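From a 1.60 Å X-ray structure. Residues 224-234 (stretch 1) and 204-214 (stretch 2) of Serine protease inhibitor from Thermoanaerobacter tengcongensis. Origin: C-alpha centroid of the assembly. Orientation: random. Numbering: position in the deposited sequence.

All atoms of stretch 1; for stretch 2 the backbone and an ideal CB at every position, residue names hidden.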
ATOM      1  N   PHE A 224      -9.963 -11.419   0.353  1.00 10.90           N
ATOM      2  CA  PHE A 224      -8.586 -11.823   0.176  1.00 10.44           C
ATOM      3  C   PHE A 224      -8.501 -12.601  -1.132  1.00 11.80           C
ATOM      4  O   PHE A 224      -9.191 -13.609  -1.310  1.00 11.97           O
ATOM      5  CB  PHE A 224      -8.153 -12.699   1.361  1.00 12.20           C
ATOM      6  CG  PHE A 224      -6.694 -13.063   1.356  1.00 12.36           C
ATOM      7  CD1 PHE A 224      -5.764 -12.268   2.022  1.00 13.61           C
ATOM      8  CD2 PHE A 224      -6.251 -14.218   0.716  1.00 12.62           C
ATOM      9  CE1 PHE A 224      -4.413 -12.601   2.035  1.00 11.48           C
ATOM     10  CE2 PHE A 224      -4.896 -14.554   0.721  1.00 11.24           C
ATOM     11  CZ  PHE A 224      -3.982 -13.749   1.389  1.00 14.87           C
ATOM     12  N   VAL A 225      -7.667 -12.108  -2.044  1.00 11.15           N
ATOM     13  CA  VAL A 225      -7.427 -12.758  -3.328  1.00 11.47           C
ATOM     14  C   VAL A 225      -6.109 -13.529  -3.252  1.00 11.15           C
ATOM     15  O   VAL A 225      -5.093 -12.965  -2.846  1.00 10.87           O
ATOM     16  CB  VAL A 225      -7.366 -11.700  -4.462  1.00 12.34           C
ATOM     17  CG1 VAL A 225      -6.919 -12.324  -5.790  1.00 12.27           C
ATOM     18  CG2 VAL A 225      -8.715 -11.008  -4.611  1.00 12.47           C
ATOM     19  N   ALA A 226      -6.133 -14.812  -3.628  1.00 10.87           N
ATOM     20  CA  ALA A 226      -4.923 -15.641  -3.685  1.00 11.45           C
ATOM     21  C   ALA A 226      -4.740 -16.159  -5.102  1.00 11.42           C
ATOM     22  O   ALA A 226      -5.679 -16.700  -5.683  1.00 12.03           O
ATOM     23  CB  ALA A 226      -5.013 -16.804  -2.703  1.00 12.32           C
ATOM     24  N   ILE A 227      -3.542 -15.978  -5.660  1.00 11.14           N
ATOM     25  CA  ILE A 227      -3.263 -16.365  -7.044  1.00 11.76           C
ATOM     26  C   ILE A 227      -2.016 -17.236  -7.091  1.00 11.91           C
ATOM     27  O   ILE A 227      -0.964 -16.835  -6.609  1.00 11.96           O
ATOM     28  CB  ILE A 227      -3.069 -15.129  -7.956  1.00 10.15           C
ATOM     29  CG1 ILE A 227      -4.319 -14.247  -7.942  1.00 12.83           C
ATOM     30  CG2 ILE A 227      -2.713 -15.559  -9.393  1.00 12.50           C
ATOM     31  CD1 ILE A 227      -4.094 -12.874  -8.522  1.00 12.63           C
ATOM     32  N   LEU A 228      -2.148 -18.428  -7.664  1.00 12.20           N
ATOM     33  CA  LEU A 228      -1.051 -19.382  -7.704  1.00 12.30           C
ATOM     34  C   LEU A 228      -0.579 -19.635  -9.136  1.00 12.19           C
ATOM     35  O   LEU A 228      -1.231 -20.363  -9.883  1.00 11.55           O
ATOM     36  CB  LEU A 228      -1.476 -20.705  -7.055  1.00 12.68           C
ATOM     37  CG  LEU A 228      -0.429 -21.815  -6.933  1.00 14.42           C
ATOM     38  CD1 LEU A 228       0.524 -21.533  -5.776  1.00 16.52           C
ATOM     39  CD2 LEU A 228      -1.129 -23.151  -6.742  1.00 16.85           C
ATOM     40  N   PRO A 229       0.547 -19.015  -9.531  1.00 12.46           N
ATOM     41  CA  PRO A 229       1.135 -19.312 -10.839  1.00 11.48           C
ATOM     42  C   PRO A 229       1.530 -20.787 -10.945  1.00 11.49           C
ATOM     43  O   PRO A 229       2.015 -21.370  -9.975  1.00 12.52           O
ATOM     44  CB  PRO A 229       2.367 -18.404 -10.879  1.00 12.23           C
ATOM     45  CG  PRO A 229       2.036 -17.292  -9.926  1.00 14.05           C
ATOM     46  CD  PRO A 229       1.319 -17.984  -8.814  1.00 11.90           C
ATOM     47  N   ASP A 230       1.306 -21.380 -12.113  1.00  9.89           N
ATOM     48  CA  ASP A 230       1.576 -22.806 -12.305  1.00  9.88           C
ATOM     49  C   ASP A 230       3.032 -23.075 -12.681  1.00 10.04           C
ATOM     50  O   ASP A 230       3.827 -22.143 -12.794  1.00 10.24           O
ATOM     51  CB  ASP A 230       0.578 -23.446 -13.290  1.00 10.98           C
ATOM     52  CG  ASP A 230       0.769 -22.999 -14.740  1.00 12.91           C
ATOM     53  OD1 ASP A 230       1.862 -22.530 -15.133  1.00 13.72           O
ATOM     54  OD2 ASP A 230      -0.203 -23.147 -15.510  1.00 13.63           O
ATOM     55  N   GLU A 231       3.372 -24.346 -12.870  1.00  9.93           N
ATOM     56  CA  GLU A 231       4.763 -24.752 -13.089  1.00 10.07           C
ATOM     57  C   GLU A 231       5.376 -24.182 -14.367  1.00 10.28           C
ATOM     58  O   GLU A 231       6.606 -24.148 -14.512  1.00 12.59           O
ATOM     59  CB  GLU A 231       4.882 -26.277 -13.081  1.00 10.10           C
ATOM     60  CG  GLU A 231       4.224 -26.984 -14.264  1.00 10.93           C
ATOM     61  CD  GLU A 231       4.628 -28.437 -14.346  1.00 13.12           C
ATOM     62  OE1 GLU A 231       5.725 -28.723 -14.871  1.00 16.59           O
ATOM     63  OE2 GLU A 231       3.849 -29.289 -13.886  1.00 12.60           O
ATOM     64  N   ASN A 232       4.520 -23.740 -15.286  1.00 10.30           N
ATOM     65  CA  ASN A 232       4.975 -23.254 -16.591  1.00 11.38           C
ATOM     66  C   ASN A 232       5.273 -21.750 -16.644  1.00 12.19           C
ATOM     67  O   ASN A 232       5.589 -21.211 -17.711  1.00 13.55           O
ATOM     68  CB  ASN A 232       3.982 -23.659 -17.681  1.00 12.35           C
ATOM     69  CG  ASN A 232       3.939 -25.162 -17.895  1.00 11.75           C
ATOM     70  OD1 ASN A 232       4.979 -25.808 -18.063  1.00 13.55           O
ATOM     71  ND2 ASN A 232       2.737 -25.728 -17.883  1.00 12.87           N
ATOM     72  N   ILE A 233       5.191 -21.087 -15.495  1.00 11.77           N
ATOM     73  CA  ILE A 233       5.543 -19.669 -15.404  1.00 11.98           C
ATOM     74  C   ILE A 233       6.168 -19.380 -14.045  1.00 12.06           C
ATOM     75  O   ILE A 233       5.799 -20.002 -13.053  1.00 12.64           O
ATOM     76  CB  ILE A 233       4.313 -18.748 -15.656  1.00 12.17           C
ATOM     77  CG1 ILE A 233       4.756 -17.346 -16.100  1.00 12.12           C
ATOM     78  CG2 ILE A 233       3.399 -18.679 -14.426  1.00 12.89           C
ATOM     79  CD1 ILE A 233       3.669 -16.549 -16.799  1.00 13.55           C
ATOM     80  N   SER A 234       7.110 -18.441 -14.003  1.00 11.11           N
ATOM     81  CA  SER A 234       7.683 -18.009 -12.729  1.00 11.22           C
ATOM     82  C   SER A 234       6.797 -16.957 -12.064  1.00 11.61           C
ATOM     83  O   SER A 234       5.939 -16.353 -12.713  1.00 12.36           O
ATOM     84  CB  SER A 234       9.085 -17.444 -12.946  1.00 10.45           C
ATOM     85  OG  SER A 234       9.017 -16.192 -13.599  1.00 11.39           O
ATOM     86  N   UNK A 204     -13.613 -18.995  -7.797  1.00 11.13           N
ATOM     87  CA  UNK A 204     -12.432 -19.659  -8.330  1.00 11.53           C
ATOM     88  C   UNK A 204     -11.782 -18.809  -9.409  1.00 11.59           C
ATOM     89  O   UNK A 204     -12.417 -18.471 -10.413  1.00 11.49           O
ATOM     90  CB  UNK A 204     -12.794 -21.037  -8.886  1.00 11.53           C
ATOM     91  N   UNK A 205     -10.516 -18.465  -9.196  1.00 12.16           N
ATOM     92  CA  UNK A 205      -9.754 -17.717 -10.183  1.00 11.87           C
ATOM     93  C   UNK A 205      -9.107 -18.714 -11.131  1.00 12.30           C
ATOM     94  O   UNK A 205      -8.466 -19.675 -10.694  1.00 11.58           O
ATOM     95  CB  UNK A 205      -8.706 -16.821  -9.520  1.00 11.87           C
ATOM     96  N   UNK A 206      -9.310 -18.501 -12.426  1.00 11.59           N
ATOM     97  CA  UNK A 206      -8.720 -19.354 -13.443  1.00 12.63           C
ATOM     98  C   UNK A 206      -8.276 -18.519 -14.634  1.00 11.92           C
ATOM     99  O   UNK A 206      -9.102 -18.004 -15.406  1.00  9.64           O
ATOM    100  CB  UNK A 206      -9.710 -20.434 -13.884  1.00 12.63           C
ATOM    101  N   UNK A 207      -6.962 -18.379 -14.772  1.00 11.16           N
ATOM    102  CA  UNK A 207      -6.390 -17.619 -15.875  1.00 12.06           C
ATOM    103  C   UNK A 207      -5.305 -18.434 -16.553  1.00 11.96           C
ATOM    104  O   UNK A 207      -5.025 -19.562 -16.151  1.00 13.49           O
ATOM    105  CB  UNK A 207      -5.830 -16.282 -15.385  1.00 12.06           C
ATOM    106  N   UNK A 208      -4.697 -17.873 -17.592  1.00 12.57           N
ATOM    107  CA  UNK A 208      -3.552 -18.525 -18.200  1.00 13.33           C
ATOM    108  C   UNK A 208      -2.441 -18.589 -17.160  1.00 13.41           C
ATOM    109  O   UNK A 208      -2.122 -17.589 -16.511  1.00 15.08           O
ATOM    110  CB  UNK A 208      -3.094 -17.789 -19.461  1.00 13.33           C
ATOM    111  N   UNK A 209      -1.903 -19.790 -16.976  1.00 12.85           N
ATOM    112  CA  UNK A 209      -0.810 -20.054 -16.031  1.00 12.34           C
ATOM    113  C   UNK A 209      -1.090 -19.745 -14.555  1.00 11.81           C
ATOM    114  O   UNK A 209      -0.160 -19.599 -13.766  1.00 11.92           O
ATOM    115  CB  UNK A 209       0.412 -19.242 -16.465  1.00 12.34           C
ATOM    116  N   UNK A 210      -2.360 -19.664 -14.174  1.00 12.52           N
ATOM    117  CA  UNK A 210      -2.689 -19.379 -12.776  1.00 12.31           C
ATOM    118  C   UNK A 210      -4.060 -19.885 -12.374  1.00 12.88           C
ATOM    119  O   UNK A 210      -5.001 -19.868 -13.168  1.00 13.63           O
ATOM    120  CB  UNK A 210      -2.612 -17.873 -12.519  1.00 12.31           C
ATOM    121  N   UNK A 211      -4.145 -20.354 -11.133  1.00 11.81           N
ATOM    122  CA  UNK A 211      -5.411 -20.653 -10.470  1.00 12.00           C
ATOM    123  C   UNK A 211      -5.413 -19.949  -9.112  1.00 11.58           C
ATOM    124  O   UNK A 211      -4.386 -19.443  -8.661  1.00 10.32           O
ATOM    125  CB  UNK A 211      -5.615 -22.161 -10.312  1.00 12.00           C
ATOM    126  N   UNK A 212      -6.565 -19.915  -8.457  1.00 10.78           N
ATOM    127  CA  UNK A 212      -6.654 -19.276  -7.151  1.00 11.27           C
ATOM    128  C   UNK A 212      -8.080 -19.159  -6.679  1.00 11.30           C
ATOM    129  O   UNK A 212      -8.979 -19.782  -7.241  1.00 11.11           O
ATOM    130  CB  UNK A 212      -6.008 -17.890  -7.190  1.00 11.27           C
ATOM    131  N   UNK A 213      -8.274 -18.341  -5.650  1.00 11.25           N
ATOM    132  CA  UNK A 213      -9.586 -18.156  -5.041  1.00 11.95           C
ATOM    133  C   UNK A 213      -9.735 -16.770  -4.419  1.00 11.20           C
ATOM    134  O   UNK A 213      -8.755 -16.031  -4.241  1.00 11.61           O
ATOM    135  CB  UNK A 213      -9.828 -19.231  -3.980  1.00 11.95           C
ATOM    136  N   UNK A 214     -10.978 -16.431  -4.093  1.00 11.82           N
ATOM    137  CA  UNK A 214     -11.298 -15.200  -3.384  1.00 12.35           C
ATOM    138  C   UNK A 214     -12.061 -15.598  -2.118  1.00 12.76           C
ATOM    139  O   UNK A 214     -13.047 -16.345  -2.180  1.00 13.53           O
ATOM    140  CB  UNK A 214     -12.111 -14.241  -4.256  1.00 12.35           C
TER

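Stretch 2 forms a hairpin whose second strand, 210-214, runs antiparallel to strand 224-229, while its first strand lies farther off, with an axis 8.3 Å from that of 224-229.

At position 204 stretch 1 offers nothing within reach of the ideal CB, so the choice is wide; the residue is Tyr204. At 205 the CA-to-CB bond points toward stretch 1, into a region lined by Val225 and Ile227, and a long aliphatic side chain could cross the gap. Ile205 does so: its CD1 lies 3.7 Å from Val225 CG1 and 4.3 Å from Ile227 CG1. Positions 206, 207 and 208 again meet nothing of stretch 1, so polar or charged residues are as acceptable as any; they are Glu206, Glu207 and Glu208.

Position 209 has phi/psi of 60/20, in a type II turn from 207 to 210. Left-handed angles favour glycine, asparagine or aspartate, but the ideal CB sits 3.7 Å from Ile233 CG2 and 3.8 Å from Asp230 OD1, so a side chain has company, and an acidic one would face a carboxylate. The residue is Asn209. Its backbone O accepts a hydrogen bond from Asp230 N (2.8 Å), and its CB packs at 3.6 Å from Ile233 CG2.

At 210 the CB lies 3.9 Å from both Leu228 O and Ile227 CG2, which suits a small apolar group. Ala210 fits, its CB 3.9 Å from Ile227 CG2, and its CA makes a CA-H...O contact with Leu228 O (3.4 Å).

Position 211 pairs with Leu228, its CB on the same face as that leucine; valine, isoleucine, threonine or leucine would serve. Val211 is found, with CG2 4.4 Å from Leu228 CD2. The backbone pairing is firmer: Leu228 N donates to Val211 O (2.7 Å) and Val211 N to Leu228 O (3.2 Å).

Position 212 is the most restrictive. An ideal CB would fall 1.9 Å from Ala226 O, a clash, and 3.1 Å from Ile227 CA; with phi/psi of 171/-166, glycine is indicated. Gly212 lets its CA approach Ala226 O to 3.1 Å in a CA-H...O contact.

At 213 the CB shares a face with Ala226, whose small methyl leaves room for a large apolar side chain, aromatic or aliphatic. Phe213, with chi1 in p, brings its ring over this methyl: Ala226 CB lies 3.9 Å from the ring centroid of Phe213, a CH-pi contact over the face. Ala226 N donates to Phe213 O (3.0 Å).

Position 214 faces the Val225 side, where a beta-branched apolar residue suits; Val214 places CG1 4.2 Å from Val225 CG2.

Stretch 2 (204-214) YIEEENAVGFV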
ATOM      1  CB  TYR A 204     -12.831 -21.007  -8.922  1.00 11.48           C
ATOM      2  CG  TYR A 204     -11.690 -21.866  -9.429  1.00 10.95           C
ATOM      3  CD1 TYR A 204     -10.615 -22.210  -8.602  1.00 10.51           C
ATOM      4  CD2 TYR A 204     -11.709 -22.376 -10.726  1.00 11.15           C
ATOM      5  CE1 TYR A 204      -9.579 -23.023  -9.068  1.00 11.08           C
ATOM      6  CE2 TYR A 204     -10.682 -23.187 -11.199  1.00 10.82           C
ATOM      7  CZ  TYR A 204      -9.623 -23.507 -10.370  1.00  9.00           C
ATOM      8  OH  TYR A 204      -8.617 -24.315 -10.860  1.00 12.69           O
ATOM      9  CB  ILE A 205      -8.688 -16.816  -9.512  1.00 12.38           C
ATOM     10  CG1 ILE A 205      -9.370 -15.669  -8.761  1.00 12.13           C
ATOM     11  CG2 ILE A 205      -7.694 -16.265 -10.537  1.00 12.59           C
ATOM     12  CD1 ILE A 205      -8.504 -15.036  -7.705  1.00 12.47           C
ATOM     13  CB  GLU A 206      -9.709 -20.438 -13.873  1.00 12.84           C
ATOM     14  CG  GLU A 206      -9.094 -21.588 -14.645  1.00 15.70           C
ATOM     15  CD  GLU A 206     -10.157 -22.491 -15.237  1.00 20.66           C
ATOM     16  OE1 GLU A 206     -10.874 -22.046 -16.159  1.00 22.43           O
ATOM     17  OE2 GLU A 206     -10.286 -23.643 -14.777  1.00 22.77           O
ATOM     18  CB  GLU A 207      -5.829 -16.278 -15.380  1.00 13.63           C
ATOM     19  CG  GLU A 207      -6.864 -15.334 -14.767  1.00 14.73           C
ATOM     20  CD  GLU A 207      -7.928 -14.863 -15.758  1.00 15.87           C
ATOM     21  OE1 GLU A 207      -9.076 -14.645 -15.327  1.00 10.71           O
ATOM     22  OE2 GLU A 207      -7.624 -14.702 -16.962  1.00 17.66           O
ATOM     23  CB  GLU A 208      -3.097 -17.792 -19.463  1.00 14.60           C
ATOM     24  CG  GLU A 208      -4.138 -17.774 -20.581  1.00 17.11           C
ATOM     25  CD  GLU A 208      -4.606 -19.163 -20.998  1.00 21.11           C
ATOM     26  OE1 GLU A 208      -3.794 -19.941 -21.541  1.00 22.58           O
ATOM     27  OE2 GLU A 208      -5.799 -19.470 -20.790  1.00 23.26           O
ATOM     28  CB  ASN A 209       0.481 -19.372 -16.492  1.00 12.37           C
ATOM     29  CG  ASN A 209       0.989 -19.928 -17.799  1.00 13.29           C
ATOM     30  OD1 ASN A 209       1.519 -21.039 -17.852  1.00 15.49           O
ATOM     31  ND2 ASN A 209       0.842 -19.156 -18.863  1.00 12.82           N
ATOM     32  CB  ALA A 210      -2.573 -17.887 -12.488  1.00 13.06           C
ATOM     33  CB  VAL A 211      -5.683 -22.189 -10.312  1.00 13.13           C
ATOM     34  CG1 VAL A 211      -5.751 -22.874 -11.676  1.00 13.40           C
ATOM     35  CG2 VAL A 211      -4.647 -22.868  -9.401  1.00 14.28           C
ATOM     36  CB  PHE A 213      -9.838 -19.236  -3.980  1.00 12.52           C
ATOM     37  CG  PHE A 213      -8.870 -19.195  -2.822  1.00 14.06           C
ATOM     38  CD1 PHE A 213      -9.099 -18.355  -1.732  1.00 15.66           C
ATOM     39  CD2 PHE A 213      -7.734 -20.009  -2.814  1.00 13.76           C
ATOM     40  CE1 PHE A 213      -8.214 -18.314  -0.661  1.00 16.03           C
ATOM     41  CE2 PHE A 213      -6.839 -19.975  -1.741  1.00 13.56           C
ATOM     42  CZ  PHE A 213      -7.077 -19.126  -0.669  1.00 15.46           C
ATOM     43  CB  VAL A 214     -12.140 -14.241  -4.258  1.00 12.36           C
ATOM     44  CG1 VAL A 214     -12.341 -12.889  -3.568  1.00 12.71           C
ATOM     45  CG2 VAL A 214     -11.505 -14.045  -5.630  1.00 14.42           C
TER
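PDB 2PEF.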